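Local coordinates for protein ribonuclease VapC (Haemophilus influenzae, PDB 6NKL) that probably acts as the magnesium-dependent ribonuclease toxin of a toxin-antitoxin system, a nuclease of the PIN-domain family, at residues I2-T7 with R33-F38; N110-T115 with Q128-T133. All coordinates share one frame; numbering follows the deposited sequence.

Overall arrangement
Both contacts belong to one parallel sheet, in which the strands run 69-71, 33-37, 2-5, 112-115, 128-131 from one edge to the other. Contact 1 joins the central strand 2-5 to 33-37; contact 2 joins 112-115 to the edge strand 128-131. Their centres lie about 9 Å apart, and strands 2-5 and 112-115 are themselves neighbours, with probable hydrogen bonds from Ile114 N to Met4 O and from Val112 N to Ile2 O. Along the chain, contact 1 is complete before contact 2 begins. The strand order 3-2-1-4-5 is that of the PIN domain, and Asp6, a predicted magnesium ligand, meets Thr115 where the two contacts converge.

Contact 1: residues I2-T7 with R33-F38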
ATOM      1  N   ILE B   2      13.508 -15.639  -1.801  1.00 31.41           N
ATOM      2  CA  ILE B   2      13.069 -14.367  -2.352  1.00 31.59           C
ATOM      3  C   ILE B   2      13.624 -13.263  -1.477  1.00 26.28           C
ATOM      4  O   ILE B   2      13.291 -13.178  -0.289  1.00 32.93           O
ATOM      5  CB  ILE B   2      11.546 -14.277  -2.438  1.00 35.07           C
ATOM      6  CG1 ILE B   2      10.993 -15.323  -3.409  1.00 29.82           C
ATOM      7  CG2 ILE B   2      11.170 -12.857  -2.866  1.00 26.54           C
ATOM      8  CD1 ILE B   2       9.490 -15.443  -3.330  1.00 43.22           C
ATOM      9  N   TYR B   3      14.491 -12.453  -2.068  1.00 23.06           N
ATOM     10  CA  TYR B   3      15.081 -11.275  -1.453  1.00 25.09           C
ATOM     11  C   TYR B   3      14.408 -10.015  -2.013  1.00 27.33           C
ATOM     12  O   TYR B   3      14.535  -9.708  -3.211  1.00 28.72           O
ATOM     13  CB  TYR B   3      16.584 -11.255  -1.748  1.00 29.28           C
ATOM     14  CG  TYR B   3      17.402 -12.332  -1.027  1.00 32.17           C
ATOM     15  CD1 TYR B   3      17.742 -12.182   0.309  1.00 27.26           C
ATOM     16  CD2 TYR B   3      17.857 -13.473  -1.689  1.00 32.21           C
ATOM     17  CE1 TYR B   3      18.483 -13.143   0.975  1.00 36.05           C
ATOM     18  CE2 TYR B   3      18.616 -14.446  -1.013  1.00 31.84           C
ATOM     19  CZ  TYR B   3      18.927 -14.259   0.311  1.00 27.77           C
ATOM     20  OH  TYR B   3      19.650 -15.187   1.026  1.00 37.66           O
ATOM     21  N   MET B   4      13.744  -9.258  -1.143  1.00 28.93           N
ATOM     22  CA  MET B   4      13.020  -8.042  -1.528  1.00 27.41           C
ATOM     23  C   MET B   4      13.834  -6.829  -1.083  1.00 25.79           C
ATOM     24  O   MET B   4      14.009  -6.591   0.112  1.00 29.14           O
ATOM     25  CB  MET B   4      11.617  -8.017  -0.914  1.00 25.64           C
ATOM     26  CG  MET B   4      10.808  -6.719  -1.174  1.00 28.78           C
ATOM     27  SD  MET B   4       9.093  -6.796  -0.608  1.00 31.02           S
ATOM     28  CE  MET B   4       8.360  -7.839  -1.891  1.00 32.90           C
ATOM     29  N   LEU B   5      14.321  -6.063  -2.041  1.00 25.81           N
ATOM     30  CA  LEU B   5      15.092  -4.869  -1.742  1.00 28.71           C
ATOM     31  C   LEU B   5      14.131  -3.733  -1.436  1.00 29.59           C
ATOM     32  O   LEU B   5      13.284  -3.386  -2.275  1.00 29.03           O
ATOM     33  CB  LEU B   5      15.984  -4.477  -2.911  1.00 24.31           C
ATOM     34  CG  LEU B   5      16.807  -5.543  -3.614  1.00 33.00           C
ATOM     35  CD1 LEU B   5      17.732  -4.796  -4.549  1.00 31.28           C
ATOM     36  CD2 LEU B   5      17.555  -6.361  -2.634  1.00 34.05           C
ATOM     37  N   ASP B   6      14.280  -3.144  -0.262  1.00 24.01           N
ATOM     38  CA  ASP B   6      13.412  -2.051   0.130  1.00 32.20           C
ATOM     39  C   ASP B   6      13.900  -0.752  -0.526  1.00 33.13           C
ATOM     40  O   ASP B   6      14.925  -0.704  -1.206  1.00 25.76           O
ATOM     41  CB  ASP B   6      13.337  -1.975   1.652  1.00 27.17           C
ATOM     42  CG  ASP B   6      14.411  -1.089   2.278  1.00 43.19           C
ATOM     43  OD1 ASP B   6      15.492  -0.888   1.661  1.00 31.18           O
ATOM     44  OD2 ASP B   6      14.161  -0.607   3.430  1.00 38.75           O
ATOM     45  N   THR B   7      13.168   0.327  -0.298  1.00 29.74           N
ATOM     46  CA  THR B   7      13.485   1.598  -0.948  1.00 28.98           C
ATOM     47  C   THR B   7      14.814   2.169  -0.463  1.00 30.01           C
ATOM     48  O   THR B   7      15.548   2.772  -1.247  1.00 30.39           O
ATOM     49  CB  THR B   7      12.354   2.584  -0.678  1.00 31.62           C
ATOM     50  OG1 THR B   7      11.104   1.977  -1.033  1.00 29.52           O
ATOM     51  CG2 THR B   7      12.562   3.879  -1.449  1.00 31.99           C
ATOM     52  N   ARG B  33      16.077 -15.139  -5.902  1.00 34.87           N
ATOM     53  CA  ARG B  33      15.470 -14.086  -6.713  1.00 32.56           C
ATOM     54  C   ARG B  33      15.472 -12.744  -5.985  1.00 32.59           C
ATOM     55  O   ARG B  33      15.222 -12.672  -4.777  1.00 35.15           O
ATOM     56  CB  ARG B  33      14.039 -14.455  -7.094  1.00 43.07           C
ATOM     57  CG  ARG B  33      13.494 -13.571  -8.180  1.00 49.92           C
ATOM     58  CD  ARG B  33      12.125 -14.040  -8.616  1.00 46.07           C
ATOM     59  NE  ARG B  33      11.528 -13.106  -9.559  1.00 44.77           N
ATOM     60  CZ  ARG B  33      10.224 -13.019  -9.776  1.00 40.91           C
ATOM     61  NH1 ARG B  33       9.390 -13.814  -9.132  1.00 47.88           N
ATOM     62  NH2 ARG B  33       9.757 -12.129 -10.631  1.00 41.14           N
ATOM     63  N   LEU B  34      15.773 -11.689  -6.735  1.00 34.65           N
ATOM     64  CA  LEU B  34      15.715 -10.320  -6.258  1.00 33.86           C
ATOM     65  C   LEU B  34      14.478  -9.637  -6.821  1.00 30.06           C
ATOM     66  O   LEU B  34      14.241  -9.660  -8.035  1.00 29.16           O
ATOM     67  CB  LEU B  34      16.966  -9.540  -6.669  1.00 27.91           C
ATOM     68  CG  LEU B  34      18.333 -10.050  -6.205  1.00 33.88           C
ATOM     69  CD1 LEU B  34      19.422  -9.097  -6.706  1.00 30.15           C
ATOM     70  CD2 LEU B  34      18.396 -10.184  -4.715  1.00 33.13           C
ATOM     71  N   VAL B  35      13.717  -8.997  -5.947  1.00 26.65           N
ATOM     72  CA  VAL B  35      12.484  -8.323  -6.321  1.00 24.65           C
ATOM     73  C   VAL B  35      12.387  -7.041  -5.514  1.00 28.11           C
ATOM     74  O   VAL B  35      13.128  -6.832  -4.553  1.00 26.32           O
ATOM     75  CB  VAL B  35      11.222  -9.182  -6.044  1.00 21.99           C
ATOM     76  CG1 VAL B  35      11.235 -10.389  -6.930  1.00 25.76           C
ATOM     77  CG2 VAL B  35      11.150  -9.535  -4.560  1.00 25.36           C
ATOM     78  N   MET B  36      11.378  -6.236  -5.858  1.00 25.48           N
ATOM     79  CA  MET B  36      11.020  -5.051  -5.101  1.00 26.82           C
ATOM     80  C   MET B  36       9.514  -5.018  -4.986  1.00 26.06           C
ATOM     81  O   MET B  36       8.810  -5.565  -5.831  1.00 24.69           O
ATOM     82  CB  MET B  36      11.525  -3.757  -5.762  1.00 23.56           C
ATOM     83  CG  MET B  36      10.817  -3.375  -7.006  1.00 27.09           C
ATOM     84  SD  MET B  36      11.399  -1.785  -7.624  1.00 27.03           S
ATOM     85  CE  MET B  36      12.986  -2.225  -8.250  1.00 29.29           C
ATOM     86  N   SER B  37       9.027  -4.406  -3.916  1.00 29.43           N
ATOM     87  CA  SER B  37       7.591  -4.227  -3.768  1.00 28.90           C
ATOM     88  C   SER B  37       7.113  -3.142  -4.730  1.00 26.48           C
ATOM     89  O   SER B  37       7.873  -2.238  -5.122  1.00 23.95           O
ATOM     90  CB  SER B  37       7.245  -3.884  -2.309  1.00 23.97           C
ATOM     91  OG  SER B  37       5.902  -3.448  -2.145  1.00 27.24           O
ATOM     92  N   PHE B  38       5.849  -3.270  -5.151  1.00 20.70           N
ATOM     93  CA  PHE B  38       5.173  -2.199  -5.884  1.00 21.56           C
ATOM     94  C   PHE B  38       5.253  -0.866  -5.158  1.00 26.15           C
ATOM     95  O   PHE B  38       5.245   0.189  -5.799  1.00 25.40           O
ATOM     96  CB  PHE B  38       3.703  -2.548  -6.125  1.00 24.80           C
ATOM     97  CG  PHE B  38       2.834  -2.389  -4.913  1.00 27.82           C
ATOM     98  CD1 PHE B  38       2.827  -3.349  -3.920  1.00 28.36           C
ATOM     99  CD2 PHE B  38       2.012  -1.283  -4.781  1.00 27.77           C
ATOM    100  CE1 PHE B  38       2.042  -3.204  -2.796  1.00 29.99           C
ATOM    101  CE2 PHE B  38       1.211  -1.139  -3.671  1.00 27.87           C
ATOM    102  CZ  PHE B  38       1.224  -2.090  -2.675  1.00 33.39           C
TER
HETATM  103  O   HOH W   1      10.485  -3.109  -2.070  1.00 24.08           O
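Arg33 opens the pairing through its carbonyl: Tyr3 N donates to Arg33 O at 2.8 Å, nearly straight (168° at the hydrogen). The same oxygen sits at the edge of the Tyr3 ring, while the Arg33 side chain leads away from strand 2-5, one face of its guanidinium against Val35 CG1 and NH2 bonded to Asn69 OD1. Leu34 lies on the other face of the sheet, with Tyr3. Its CD2 methyl comes within 3.6 Å of Tyr3 CB, and its CA-H points at Tyr3 O. Val35 fills the middle of the contact. Its N donates to Tyr3 O (2.9 Å) and its O accepts from Leu5 N (2.9 Å), so Val35 bonds through both atoms to the two residues that flank Met4. Val35 CG2, held between the backbone N and the carbonyl carbon, reaches Ile2 CG2 at 3.7 Å and also lies beside Met4 CB. These are neighbouring parallel strands at the centre of the PIN-domain sheet, with helices 7-15 and 19-26 in the crossover between them; Met4 also packs on His105 and Leu109 of helix 97-109. The first bond of the Met36 side chain points away from strand 2-5, though CB lies 3.9 Å from Leu5 O. A water then donates to Leu5 O and accepts from Ser37 N (2.7 Å), bridging the strand ends as they part. Met4 runs extended to SD, 3.8 Å from Ser37 CB, and the bend at chi3 (-75°) puts CE beside Ser37 as well. Ser37 OG caps the helix that follows by accepting from Ile39 N, and is also hydrogen-bonded to His105 ND1. Phe38, the first residue of that helix, meets Trp101 of the second subunit edge-to-face.

Contact 2: residues N110-T115 with Q128-T133; sequences NAVLIT and QWQDWT
Ile114 lays its side chain over one face of the Trp132 indole. The chi2 turn (-48°) folds CD1 over the ring, 3.7 Å from the centroid of the five-membered ring and 22° off the normal, a CH-pi contact. CG2 meets the same ring at CG and CD2, so two branches of one isoleucine lie against it. The indole is also held at its edge: Trp132 NE1 donates in the ring plane to Gln130 OE1 (3.0 Å), which ties the indole to a residue two places back along the chain. The amide nitrogen of Gln130 stays on the Val112 side, 3.7 Å from Val112 CG1. At the beginning of the pair, Gln128 NE2 makes a weak, bent bond to Asn110 OD1; Asn110 ends helix 97-109 in a Schellman motif. On the face of the sheet that carries Leu113 and Thr115, Trp129 has CG between the backbone N and the carbonyl carbon (chi1 62°), and its CE3 lies 3.4 Å from Thr115 CG2. Thr115 OG1 is hydrogen-bonded to Asp6 OD2. Asp131 OD1 accepts from Thr133 N in an Asx turn, and OD2 takes Asn117 N. Three backbone bonds join the strands: Leu113 N to Gln128 O (2.8 Å), Gln130 N to Leu113 O and Thr115 N to Gln130 O. A water links Ala111 O with Gln128 N before them. The arrangement is the parallel edge of the PIN-domain sheet, whose strand 112-115 brings Thr115 to Asp6, a predicted magnesium ligand of the acidic active site.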
ATOM      1  N   ASN B 110       6.762 -14.633   2.408  1.00 29.45           N
ATOM      2  CA  ASN B 110       7.894 -15.152   3.192  1.00 33.63           C
ATOM      3  C   ASN B 110       9.236 -14.832   2.528  1.00 38.25           C
ATOM      4  O   ASN B 110      10.145 -15.661   2.429  1.00 34.27           O
ATOM      5  CB  ASN B 110       7.732 -16.646   3.455  1.00 32.99           C
ATOM      6  CG  ASN B 110       8.553 -17.121   4.640  1.00 38.25           C
ATOM      7  OD1 ASN B 110       8.690 -16.428   5.655  1.00 38.64           O
ATOM      8  ND2 ASN B 110       9.130 -18.304   4.503  1.00 35.05           N
ATOM      9  N   ALA B 111       9.376 -13.576   2.129  1.00 31.79           N
ATOM     10  CA  ALA B 111      10.625 -13.071   1.597  1.00 29.90           C
ATOM     11  C   ALA B 111      11.508 -12.554   2.719  1.00 31.06           C
ATOM     12  O   ALA B 111      11.056 -12.255   3.828  1.00 31.55           O
ATOM     13  CB  ALA B 111      10.372 -11.946   0.591  1.00 30.59           C
ATOM     14  N   VAL B 112      12.792 -12.464   2.420  1.00 26.66           N
ATOM     15  CA  VAL B 112      13.746 -11.785   3.289  1.00 25.15           C
ATOM     16  C   VAL B 112      13.831 -10.343   2.803  1.00 28.15           C
ATOM     17  O   VAL B 112      14.117 -10.101   1.632  1.00 31.25           O
ATOM     18  CB  VAL B 112      15.119 -12.472   3.236  1.00 29.70           C
ATOM     19  CG1 VAL B 112      16.168 -11.674   3.992  1.00 30.97           C
ATOM     20  CG2 VAL B 112      15.012 -13.911   3.804  1.00 39.86           C
ATOM     21  N   LEU B 113      13.553  -9.385   3.671  1.00 29.02           N
ATOM     22  CA  LEU B 113      13.593  -7.983   3.260  1.00 30.59           C
ATOM     23  C   LEU B 113      15.002  -7.440   3.467  1.00 29.31           C
ATOM     24  O   LEU B 113      15.567  -7.567   4.559  1.00 26.26           O
ATOM     25  CB  LEU B 113      12.570  -7.151   4.035  1.00 31.14           C
ATOM     26  CG  LEU B 113      12.432  -5.678   3.634  1.00 31.84           C
ATOM     27  CD1 LEU B 113      11.775  -5.554   2.257  1.00 33.98           C
ATOM     28  CD2 LEU B 113      11.641  -4.886   4.655  1.00 34.59           C
ATOM     29  N   ILE B 114      15.559  -6.849   2.408  1.00 26.52           N
ATOM     30  CA  ILE B 114      16.893  -6.257   2.411  1.00 24.28           C
ATOM     31  C   ILE B 114      16.770  -4.750   2.566  1.00 31.47           C
ATOM     32  O   ILE B 114      16.108  -4.089   1.759  1.00 26.63           O
ATOM     33  CB  ILE B 114      17.659  -6.571   1.119  1.00 24.54           C
ATOM     34  CG1 ILE B 114      17.749  -8.068   0.848  1.00 29.81           C
ATOM     35  CG2 ILE B 114      19.067  -6.014   1.235  1.00 33.19           C
ATOM     36  CD1 ILE B 114      18.179  -8.878   2.032  1.00 30.47           C
ATOM     37  N   THR B 115      17.458  -4.194   3.558  1.00 24.86           N
ATOM     38  CA  THR B 115      17.244  -2.810   3.927  1.00 33.13           C
ATOM     39  C   THR B 115      18.594  -2.135   4.195  1.00 38.76           C
ATOM     40  O   THR B 115      19.662  -2.747   4.082  1.00 37.05           O
ATOM     41  CB  THR B 115      16.304  -2.743   5.134  1.00 34.25           C
ATOM     42  OG1 THR B 115      16.019  -1.384   5.449  1.00 40.01           O
ATOM     43  CG2 THR B 115      16.955  -3.373   6.288  1.00 39.77           C
ATOM     44  N   GLN B 128      11.550 -11.444   8.392  1.00 32.85           N
ATOM     45  CA  GLN B 128      12.927 -11.810   8.089  1.00 30.87           C
ATOM     46  C   GLN B 128      13.570 -10.669   7.299  1.00 31.24           C
ATOM     47  O   GLN B 128      13.080 -10.294   6.230  1.00 29.55           O
ATOM     48  CB  GLN B 128      12.954 -13.116   7.297  1.00 33.25           C
ATOM     49  CG  GLN B 128      12.248 -14.282   8.013  1.00 32.72           C
ATOM     50  CD  GLN B 128      12.421 -15.573   7.256  1.00 41.58           C
ATOM     51  OE1 GLN B 128      13.541 -16.044   7.064  1.00 37.92           O
ATOM     52  NE2 GLN B 128      11.311 -16.153   6.807  1.00 46.11           N
ATOM     53  N   TRP B 129      14.645 -10.096   7.829  1.00 24.19           N
ATOM     54  CA  TRP B 129      15.304  -9.024   7.114  1.00 29.75           C
ATOM     55  C   TRP B 129      16.789  -8.990   7.440  1.00 37.09           C
ATOM     56  O   TRP B 129      17.272  -9.602   8.405  1.00 35.76           O
ATOM     57  CB  TRP B 129      14.655  -7.675   7.418  1.00 30.10           C
ATOM     58  CG  TRP B 129      14.756  -7.330   8.843  1.00 31.96           C
ATOM     59  CD1 TRP B 129      14.035  -7.858   9.862  1.00 35.76           C
ATOM     60  CD2 TRP B 129      15.660  -6.398   9.421  1.00 36.08           C
ATOM     61  NE1 TRP B 129      14.422  -7.296  11.047  1.00 36.62           N
ATOM     62  CE2 TRP B 129      15.415  -6.389  10.806  1.00 38.94           C
ATOM     63  CE3 TRP B 129      16.635  -5.544   8.898  1.00 39.32           C
ATOM     64  CZ2 TRP B 129      16.128  -5.574  11.686  1.00 38.90           C
ATOM     65  CZ3 TRP B 129      17.347  -4.738   9.764  1.00 41.98           C
ATOM     66  CH2 TRP B 129      17.084  -4.753  11.146  1.00 41.85           C
ATOM     67  N   GLN B 130      17.501  -8.270   6.583  1.00 26.74           N
ATOM     68  CA  GLN B 130      18.943  -8.156   6.613  1.00 31.79           C
ATOM     69  C   GLN B 130      19.305  -6.787   6.076  1.00 32.95           C
ATOM     70  O   GLN B 130      18.651  -6.282   5.161  1.00 30.92           O
ATOM     71  CB  GLN B 130      19.631  -9.221   5.767  1.00 26.43           C
ATOM     72  CG  GLN B 130      19.316 -10.646   6.268  1.00 35.90           C
ATOM     73  CD  GLN B 130      19.820 -11.743   5.343  1.00 34.38           C
ATOM     74  OE1 GLN B 130      20.648 -11.506   4.464  1.00 36.63           O
ATOM     75  NE2 GLN B 130      19.293 -12.953   5.526  1.00 44.54           N
ATOM     76  N   ASP B 131      20.355  -6.205   6.649  1.00 35.75           N
ATOM     77  CA  ASP B 131      20.960  -4.960   6.172  1.00 36.45           C
ATOM     78  C   ASP B 131      22.207  -5.388   5.411  1.00 34.95           C
ATOM     79  O   ASP B 131      23.198  -5.795   6.011  1.00 34.93           O
ATOM     80  CB  ASP B 131      21.272  -4.023   7.341  1.00 37.68           C
ATOM     81  CG  ASP B 131      21.859  -2.687   6.896  1.00 40.94           C
ATOM     82  OD1 ASP B 131      22.593  -2.701   5.882  1.00 34.79           O
ATOM     83  OD2 ASP B 131      21.592  -1.638   7.549  1.00 33.89           O
ATOM     84  N   TRP B 132      22.139  -5.360   4.090  1.00 39.24           N
ATOM     85  CA  TRP B 132      23.261  -5.813   3.287  1.00 39.11           C
ATOM     86  C   TRP B 132      24.363  -4.776   3.179  1.00 41.42           C
ATOM     87  O   TRP B 132      25.303  -4.998   2.418  1.00 44.75           O
ATOM     88  CB  TRP B 132      22.798  -6.213   1.884  1.00 38.04           C
ATOM     89  CG  TRP B 132      22.293  -7.606   1.780  1.00 31.86           C
ATOM     90  CD1 TRP B 132      22.097  -8.475   2.798  1.00 32.86           C
ATOM     91  CD2 TRP B 132      21.909  -8.292   0.587  1.00 28.73           C
ATOM     92  NE1 TRP B 132      21.621  -9.677   2.326  1.00 35.79           N
ATOM     93  CE2 TRP B 132      21.504  -9.591   0.965  1.00 38.66           C
ATOM     94  CE3 TRP B 132      21.904  -7.951  -0.770  1.00 33.88           C
ATOM     95  CZ2 TRP B 132      21.081 -10.534   0.043  1.00 36.55           C
ATOM     96  CZ3 TRP B 132      21.493  -8.881  -1.677  1.00 35.24           C
ATOM     97  CH2 TRP B 132      21.066 -10.158  -1.269  1.00 38.83           C
ATOM     98  N   THR B 133      24.279  -3.662   3.908  1.00 40.25           N
ATOM     99  CA  THR B 133      25.382  -2.708   3.949  1.00 43.35           C
ATOM    100  C   THR B 133      26.314  -2.964   5.135  1.00 40.72           C
ATOM    101  O   THR B 133      27.484  -2.613   5.063  1.00 55.78           O
ATOM    102  CB  THR B 133      24.864  -1.251   3.999  1.00 43.43           C
ATOM    103  OG1 THR B 133      24.236  -0.985   5.245  1.00 40.23           O
ATOM    104  CG2 THR B 133      23.875  -0.932   2.873  1.00 39.56           C
TER
HETATM  105  O   HOH W   2       9.865 -12.027   6.124  1.00 36.10           O